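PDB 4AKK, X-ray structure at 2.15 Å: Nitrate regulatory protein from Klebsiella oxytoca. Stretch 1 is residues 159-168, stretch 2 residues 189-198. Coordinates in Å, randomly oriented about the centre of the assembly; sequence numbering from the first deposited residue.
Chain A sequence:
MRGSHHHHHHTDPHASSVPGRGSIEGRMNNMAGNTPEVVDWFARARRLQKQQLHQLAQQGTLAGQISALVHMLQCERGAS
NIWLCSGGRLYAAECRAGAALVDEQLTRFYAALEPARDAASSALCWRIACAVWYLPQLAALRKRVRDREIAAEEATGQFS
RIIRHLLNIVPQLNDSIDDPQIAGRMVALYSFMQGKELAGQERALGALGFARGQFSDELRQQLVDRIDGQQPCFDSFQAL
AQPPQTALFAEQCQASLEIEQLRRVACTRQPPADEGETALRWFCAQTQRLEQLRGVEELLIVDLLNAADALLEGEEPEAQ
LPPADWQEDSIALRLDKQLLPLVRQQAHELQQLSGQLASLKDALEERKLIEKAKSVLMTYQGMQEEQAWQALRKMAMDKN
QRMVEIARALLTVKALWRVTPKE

Stretch 1, residues 159-168: FSRIIRHLLN
Stretch 2 189-198: LYSFMQGKEL

The first stretch is helical from its start at F159. The second is helical throughout, L189 to L198, and its helix extends beyond both ends of the stretch; the first helix also begins earlier in the chain. Most phi/psi values lie near -63/-42; N168 departs most, at -65/-15. Backbone i to i-4 hydrogen bonds run through both, such as L167 N to I163 O at 3.0 Å and E197 N to M193 O at 2.9 Å. The helices are nearly antiparallel, at 173°, and their axes come no closer than 11.3 Å. This spacing leaves room for side chains between the backbones. Two pairs set the register: the CA atoms of L167 and Q194 are 7.5 Å apart, and those of I163 and E197 are 8.2 Å apart.

No direct hydrogen bond joins the stretches. They bury 337 Å² between them, and L167 has the largest share. Its CA-to-CB bond points toward the second helix, and its rotamer is m,t (-72°, -177°). CD2 of L167 lies 3.3 Å from CE of M193, a tight apolar contact. M193 is m,t,p; its CA-to-CB bond also points toward the partner. CD1 of L167 lies 3.7 Å from NE2 of Q194 and 3.8 Å from CB of E197, so the leucine packs against the aliphatic base of the glutamate.

Y190 starts sideways, but its t rotamer (chi1 169°, chi2 68°) brings the ring end nearer the first stretch. CE1 of Y190 is 3.6 Å from O of L167, which approaches the ring obliquely. Q194, one turn on, also starts sideways. Its t,p rotamer (-168°, 59°) with chi3 -109° brings the amide near the tyrosine hydroxyl. NE2 of Q194 donates a weak hydrogen bond to OH of Y190, at 3.3 Å and 140°. N168 is m, with chi2 -15°; its CA-to-CB bond points away, but the side-chain end comes nearer, placing OD1 of N168 4.5 Å from OH of Y190.

At the other end, E197 points its CA-to-CB bond toward the first helix. Chi1 163° (t), chi2 56° (p) and chi3 5° place its CD 3.5 Å from CG2 of I163, which is m,t (-71°, 165°). The carboxylate therefore lies against an apolar methyl, while its oxygens find polar partners. One water bridges the helices: it donates to O of S160 at 2.7 Å and to OE2 of E197 at 2.6 Å. S160 is m (-64°); OG of S160 stays 4.2 Å from OE2 of E197, too far for a hydrogen bond, and is satisfied elsewhere in the structure. The water link uses the backbone O of S160 instead.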

ATOM      1  N   PHE A 159     -27.531   2.132  -2.358  1.00 29.36           N
ATOM      2  CA  PHE A 159     -26.965   2.727  -3.567  1.00 29.38           C
ATOM      3  C   PHE A 159     -25.440   2.789  -3.449  1.00 31.87           C
ATOM      4  O   PHE A 159     -24.719   2.414  -4.373  1.00 30.06           O
ATOM      5  CB  PHE A 159     -27.523   4.130  -3.816  1.00 31.36           C
ATOM      6  CG  PHE A 159     -28.893   4.140  -4.427  1.00 30.46           C
ATOM      7  CD1 PHE A 159     -29.094   3.672  -5.715  1.00 34.37           C
ATOM      8  CD2 PHE A 159     -29.979   4.604  -3.712  1.00 31.51           C
ATOM      9  CE1 PHE A 159     -30.357   3.669  -6.278  1.00 33.05           C
ATOM     10  CE2 PHE A 159     -31.245   4.600  -4.266  1.00 31.52           C
ATOM     11  CZ  PHE A 159     -31.434   4.132  -5.548  1.00 31.94           C
ATOM     12  N   SER A 160     -24.956   3.263  -2.301  1.00 27.27           N
ATOM     13  CA  SER A 160     -23.528   3.413  -2.095  1.00 25.55           C
ATOM     14  C   SER A 160     -22.796   2.085  -2.239  1.00 28.46           C
ATOM     15  O   SER A 160     -21.668   2.057  -2.711  1.00 28.99           O
ATOM     16  CB  SER A 160     -23.242   4.010  -0.717  1.00 31.17           C
ATOM     17  OG  SER A 160     -23.762   5.321  -0.621  1.00 32.17           O
ATOM     18  N   ARG A 161     -23.426   0.997  -1.795  1.00 26.82           N
ATOM     19  CA  ARG A 161     -22.815  -0.329  -1.862  1.00 31.13           C
ATOM     20  C   ARG A 161     -22.697  -0.841  -3.305  1.00 30.15           C
ATOM     21  O   ARG A 161     -21.674  -1.404  -3.687  1.00 30.01           O
ATOM     22  CB  ARG A 161     -23.596  -1.329  -1.010  1.00 30.26           C
ATOM     23  CG  ARG A 161     -23.172  -2.774  -1.240  1.00 39.88           C
ATOM     24  CD  ARG A 161     -23.861  -3.724  -0.283  1.00 46.57           C
ATOM     25  NE  ARG A 161     -25.304  -3.768  -0.503  1.00 49.85           N
ATOM     26  CZ  ARG A 161     -26.133  -4.580   0.144  1.00 55.54           C
ATOM     27  NH1 ARG A 161     -25.662  -5.427   1.050  1.00 57.44           N
ATOM     28  NH2 ARG A 161     -27.434  -4.545  -0.117  1.00 53.36           N
ATOM     29  N   ILE A 162     -23.745  -0.646  -4.102  1.00 29.39           N
ATOM     30  CA  ILE A 162     -23.685  -0.990  -5.517  1.00 31.54           C
ATOM     31  C   ILE A 162     -22.559  -0.211  -6.195  1.00 31.45           C
ATOM     32  O   ILE A 162     -21.764  -0.760  -6.960  1.00 31.25           O
ATOM     33  CB  ILE A 162     -25.014  -0.676  -6.221  1.00 33.92           C
ATOM     34  CG1 ILE A 162     -26.111  -1.618  -5.716  1.00 37.73           C
ATOM     35  CG2 ILE A 162     -24.860  -0.810  -7.739  1.00 33.60           C
ATOM     36  CD1 ILE A 162     -27.500  -1.278  -6.211  1.00 38.15           C
ATOM     37  N   ILE A 163     -22.492   1.075  -5.881  1.00 26.44           N
ATOM     38  CA  ILE A 163     -21.468   1.959  -6.417  1.00 27.44           C
ATOM     39  C   ILE A 163     -20.039   1.537  -6.066  1.00 30.77           C
ATOM     40  O   ILE A 163     -19.141   1.556  -6.917  1.00 28.88           O
ATOM     41  CB  ILE A 163     -21.725   3.433  -5.983  1.00 21.97           C
ATOM     42  CG1 ILE A 163     -22.948   3.982  -6.737  1.00 28.56           C
ATOM     43  CG2 ILE A 163     -20.487   4.286  -6.268  1.00 27.90           C
ATOM     44  CD1 ILE A 163     -23.545   5.279  -6.156  1.00 27.03           C
ATOM     45  N   ARG A 164     -19.827   1.151  -4.816  1.00 27.88           N
ATOM     46  CA  ARG A 164     -18.494   0.768  -4.359  1.00 27.03           C
ATOM     47  C   ARG A 164     -17.941  -0.481  -5.059  1.00 28.64           C
ATOM     48  O   ARG A 164     -16.752  -0.548  -5.390  1.00 28.62           O
ATOM     49  CB  ARG A 164     -18.501   0.557  -2.842  1.00 27.62           C
ATOM     50  CG  ARG A 164     -17.220  -0.083  -2.295  1.00 33.11           C
ATOM     51  CD  ARG A 164     -17.182  -0.015  -0.779  1.00 38.85           C
ATOM     52  NE  ARG A 164     -18.409  -0.543  -0.199  1.00 39.40           N
ATOM     53  CZ  ARG A 164     -18.579  -1.813   0.154  1.00 50.31           C
ATOM     54  NH1 ARG A 164     -17.586  -2.688   0.002  1.00 46.10           N
ATOM     55  NH2 ARG A 164     -19.737  -2.202   0.671  1.00 44.70           N
ATOM     56  N   HIS A 165     -18.794  -1.476  -5.271  1.00 31.66           N
ATOM     57  CA  HIS A 165     -18.376  -2.682  -5.982  1.00 33.47           C
ATOM     58  C   HIS A 165     -18.113  -2.429  -7.463  1.00 30.00           C
ATOM     59  O   HIS A 165     -17.276  -3.088  -8.066  1.00 32.90           O
ATOM     60  CB  HIS A 165     -19.391  -3.799  -5.798  1.00 33.51           C
ATOM     61  CG  HIS A 165     -19.477  -4.282  -4.387  1.00 42.16           C
ATOM     62  ND1 HIS A 165     -18.516  -4.718  -3.540  1.00 49.89           N
ATOM     63  CD2 HIS A 165     -20.656  -4.305  -3.674  1.00 36.48           C
ATOM     64  CE1 HIS A 165     -19.130  -5.009  -2.349  1.00 43.59           C
ATOM     65  NE2 HIS A 165     -20.420  -4.754  -2.455  1.00 41.31           N
ATOM     66  N   LEU A 166     -18.815  -1.462  -8.038  1.00 30.28           N
ATOM     67  CA  LEU A 166     -18.587  -1.098  -9.432  1.00 29.90           C
ATOM     68  C   LEU A 166     -17.229  -0.439  -9.538  1.00 30.34           C
ATOM     69  O   LEU A 166     -16.438  -0.781 -10.406  1.00 30.07           O
ATOM     70  CB  LEU A 166     -19.679  -0.156  -9.941  1.00 27.42           C
ATOM     71  CG  LEU A 166     -20.997  -0.851 -10.265  1.00 28.33           C
ATOM     72  CD1 LEU A 166     -22.098   0.172 -10.493  1.00 29.77           C
ATOM     73  CD2 LEU A 166     -20.821  -1.766 -11.484  1.00 32.43           C
ATOM     74  N   LEU A 167     -16.968   0.497  -8.632  1.00 29.43           N
ATOM     75  CA  LEU A 167     -15.697   1.205  -8.569  1.00 33.88           C
ATOM     76  C   LEU A 167     -14.505   0.288  -8.312  1.00 32.47           C
ATOM     77  O   LEU A 167     -13.426   0.523  -8.848  1.00 32.58           O
ATOM     78  CB  LEU A 167     -15.741   2.291  -7.487  1.00 37.28           C
ATOM     79  CG  LEU A 167     -16.598   3.516  -7.793  1.00 35.68           C
ATOM     80  CD1 LEU A 167     -16.486   4.540  -6.671  1.00 38.55           C
ATOM     81  CD2 LEU A 167     -16.200   4.136  -9.120  1.00 36.51           C
ATOM     82  N   ASN A 168     -14.705  -0.748  -7.498  1.00 29.92           N
ATOM     83  CA  ASN A 168     -13.648  -1.705  -7.184  1.00 35.49           C
ATOM     84  C   ASN A 168     -13.212  -2.505  -8.403  1.00 31.58           C
ATOM     85  O   ASN A 168     -12.168  -3.151  -8.385  1.00 40.24           O
ATOM     86  CB  ASN A 168     -14.068  -2.680  -6.061  1.00 35.29           C
ATOM     87  CG  ASN A 168     -14.203  -2.007  -4.700  1.00 38.83           C
ATOM     88  OD1 ASN A 168     -13.731  -0.892  -4.495  1.00 42.38           O
ATOM     89  ND2 ASN A 168     -14.859  -2.692  -3.763  1.00 39.17           N
ATOM     90  N   LEU A 189      -7.716   8.344 -12.894  1.00 31.17           N
ATOM     91  CA  LEU A 189      -9.161   8.314 -13.074  1.00 34.39           C
ATOM     92  C   LEU A 189      -9.881   7.707 -11.866  1.00 30.12           C
ATOM     93  O   LEU A 189     -10.839   8.288 -11.341  1.00 29.98           O
ATOM     94  CB  LEU A 189      -9.526   7.529 -14.342  1.00 36.89           C
ATOM     95  CG  LEU A 189     -11.014   7.235 -14.536  1.00 34.65           C
ATOM     96  CD1 LEU A 189     -11.782   8.532 -14.729  1.00 37.69           C
ATOM     97  CD2 LEU A 189     -11.247   6.286 -15.715  1.00 39.39           C
ATOM     98  N   TYR A 190      -9.418   6.537 -11.436  1.00 30.29           N
ATOM     99  CA  TYR A 190      -9.992   5.872 -10.271  1.00 32.15           C
ATOM    100  C   TYR A 190      -9.930   6.797  -9.060  1.00 30.99           C
ATOM    101  O   TYR A 190     -10.898   6.918  -8.314  1.00 25.38           O
ATOM    102  CB  TYR A 190      -9.251   4.564  -9.962  1.00 30.11           C
ATOM    103  CG  TYR A 190      -9.633   3.978  -8.629  1.00 32.99           C
ATOM    104  CD1 TYR A 190     -10.909   3.470  -8.418  1.00 36.09           C
ATOM    105  CD2 TYR A 190      -8.732   3.946  -7.575  1.00 33.70           C
ATOM    106  CE1 TYR A 190     -11.276   2.944  -7.203  1.00 36.61           C
ATOM    107  CE2 TYR A 190      -9.092   3.421  -6.348  1.00 40.01           C
ATOM    108  CZ  TYR A 190     -10.372   2.924  -6.171  1.00 41.39           C
ATOM    109  OH  TYR A 190     -10.747   2.399  -4.960  1.00 51.14           O
ATOM    110  N   SER A 191      -8.781   7.437  -8.861  1.00 29.39           N
ATOM    111  CA  SER A 191      -8.639   8.367  -7.747  1.00 31.14           C
ATOM    112  C   SER A 191      -9.722   9.423  -7.838  1.00 32.09           C
ATOM    113  O   SER A 191     -10.371   9.741  -6.851  1.00 33.29           O
ATOM    114  CB  SER A 191      -7.275   9.049  -7.756  1.00 30.28           C
ATOM    115  OG  SER A 191      -6.230   8.100  -7.696  1.00 29.87           O
ATOM    116  N   PHE A 192      -9.900   9.978  -9.031  1.00 31.55           N
ATOM    117  CA  PHE A 192     -10.876  11.029  -9.234  1.00 31.59           C
ATOM    118  C   PHE A 192     -12.296  10.501  -9.004  1.00 31.18           C
ATOM    119  O   PHE A 192     -13.104  11.146  -8.339  1.00 28.86           O
ATOM    120  CB  PHE A 192     -10.737  11.609 -10.649  1.00 32.02           C
ATOM    121  CG  PHE A 192     -11.571  12.828 -10.886  1.00 37.97           C
ATOM    122  CD1 PHE A 192     -12.906  12.710 -11.242  1.00 33.84           C
ATOM    123  CD2 PHE A 192     -11.022  14.096 -10.747  1.00 33.72           C
ATOM    124  CE1 PHE A 192     -13.679  13.835 -11.460  1.00 35.00           C
ATOM    125  CE2 PHE A 192     -11.793  15.223 -10.962  1.00 34.02           C
ATOM    126  CZ  PHE A 192     -13.120  15.092 -11.317  1.00 32.79           C
ATOM    127  N   MET A 193     -12.596   9.334  -9.572  1.00 29.82           N
ATOM    128  CA  MET A 193     -13.921   8.742  -9.452  1.00 30.46           C
ATOM    129  C   MET A 193     -14.245   8.526  -7.975  1.00 32.19           C
ATOM    130  O   MET A 193     -15.377   8.730  -7.526  1.00 33.69           O
ATOM    131  CB  MET A 193     -13.991   7.395 -10.201  1.00 33.67           C
ATOM    132  CG  MET A 193     -14.172   7.492 -11.729  1.00 32.67           C
ATOM    133  SD  MET A 193     -14.016   5.898 -12.602  1.00 32.02           S
ATOM    134  CE  MET A 193     -15.570   5.147 -12.184  1.00 35.22           C
ATOM    135  N   GLN A 194     -13.235   8.106  -7.225  1.00 30.80           N
ATOM    136  CA  GLN A 194     -13.402   7.798  -5.814  1.00 35.33           C
ATOM    137  C   GLN A 194     -13.612   9.068  -4.978  1.00 27.42           C
ATOM    138  O   GLN A 194     -14.451   9.092  -4.084  1.00 27.22           O
ATOM    139  CB  GLN A 194     -12.199   6.996  -5.300  1.00 33.13           C
ATOM    140  CG  GLN A 194     -12.413   6.389  -3.927  1.00 38.33           C
ATOM    141  CD  GLN A 194     -13.600   5.444  -3.880  1.00 42.16           C
ATOM    142  OE1 GLN A 194     -14.632   5.754  -3.276  1.00 38.65           O
ATOM    143  NE2 GLN A 194     -13.465   4.291  -4.524  1.00 39.25           N
ATOM    144  N   GLY A 195     -12.866  10.124  -5.278  1.00 26.81           N
ATOM    145  CA  GLY A 195     -13.084  11.388  -4.601  1.00 28.13           C
ATOM    146  C   GLY A 195     -14.499  11.905  -4.842  1.00 27.62           C
ATOM    147  O   GLY A 195     -15.141  12.461  -3.943  1.00 28.29           O
ATOM    148  N   LYS A 196     -14.974  11.717  -6.070  1.00 28.43           N
ATOM    149  CA  LYS A 196     -16.284  12.196  -6.509  1.00 29.19           C
ATOM    150  C   LYS A 196     -17.371  11.385  -5.831  1.00 31.12           C
ATOM    151  O   LYS A 196     -18.415  11.920  -5.467  1.00 30.07           O
ATOM    152  CB  LYS A 196     -16.386  12.058  -8.032  1.00 30.46           C
ATOM    153  CG  LYS A 196     -17.713  12.423  -8.644  1.00 30.63           C
ATOM    154  CD  LYS A 196     -17.579  12.487 -10.174  1.00 38.49           C
ATOM    155  CE  LYS A 196     -18.927  12.636 -10.867  1.00 36.20           C
ATOM    156  NZ  LYS A 196     -19.639  11.336 -11.001  1.00 34.07           N
ATOM    157  N   GLU A 197     -17.129  10.088  -5.659  1.00 27.34           N
ATOM    158  CA  GLU A 197     -18.087   9.249  -4.940  1.00 28.83           C
ATOM    159  C   GLU A 197     -18.249   9.710  -3.486  1.00 29.30           C
ATOM    160  O   GLU A 197     -19.363   9.776  -2.953  1.00 35.74           O
ATOM    161  CB  GLU A 197     -17.661   7.777  -4.978  1.00 28.10           C
ATOM    162  CG  GLU A 197     -18.351   6.896  -3.920  1.00 25.92           C
ATOM    163  CD  GLU A 197     -19.887   6.935  -3.983  1.00 33.45           C
ATOM    164  OE1 GLU A 197     -20.442   7.574  -4.909  1.00 36.54           O
ATOM    165  OE2 GLU A 197     -20.548   6.327  -3.102  1.00 32.34           O
ATOM    166  N   LEU A 198     -17.128  10.008  -2.849  1.00 26.19           N
ATOM    167  CA  LEU A 198     -17.120  10.453  -1.464  1.00 27.55           C
ATOM    168  C   LEU A 198     -17.730  11.841  -1.344  1.00 27.89           C
ATOM    169  O   LEU A 198     -18.328  12.160  -0.322  1.00 29.80           O
ATOM    170  CB  LEU A 198     -15.693  10.452  -0.906  1.00 28.51           C
ATOM    171  CG  LEU A 198     -15.025   9.071  -0.754  1.00 32.94           C
ATOM    172  CD1 LEU A 198     -13.690   9.183  -0.030  1.00 25.75           C
ATOM    173  CD2 LEU A 198     -15.917   8.082  -0.032  1.00 27.92           C
TER
HETATM  174  O   HOH W   1     -19.676   3.939  -2.741  1.00 29.19           O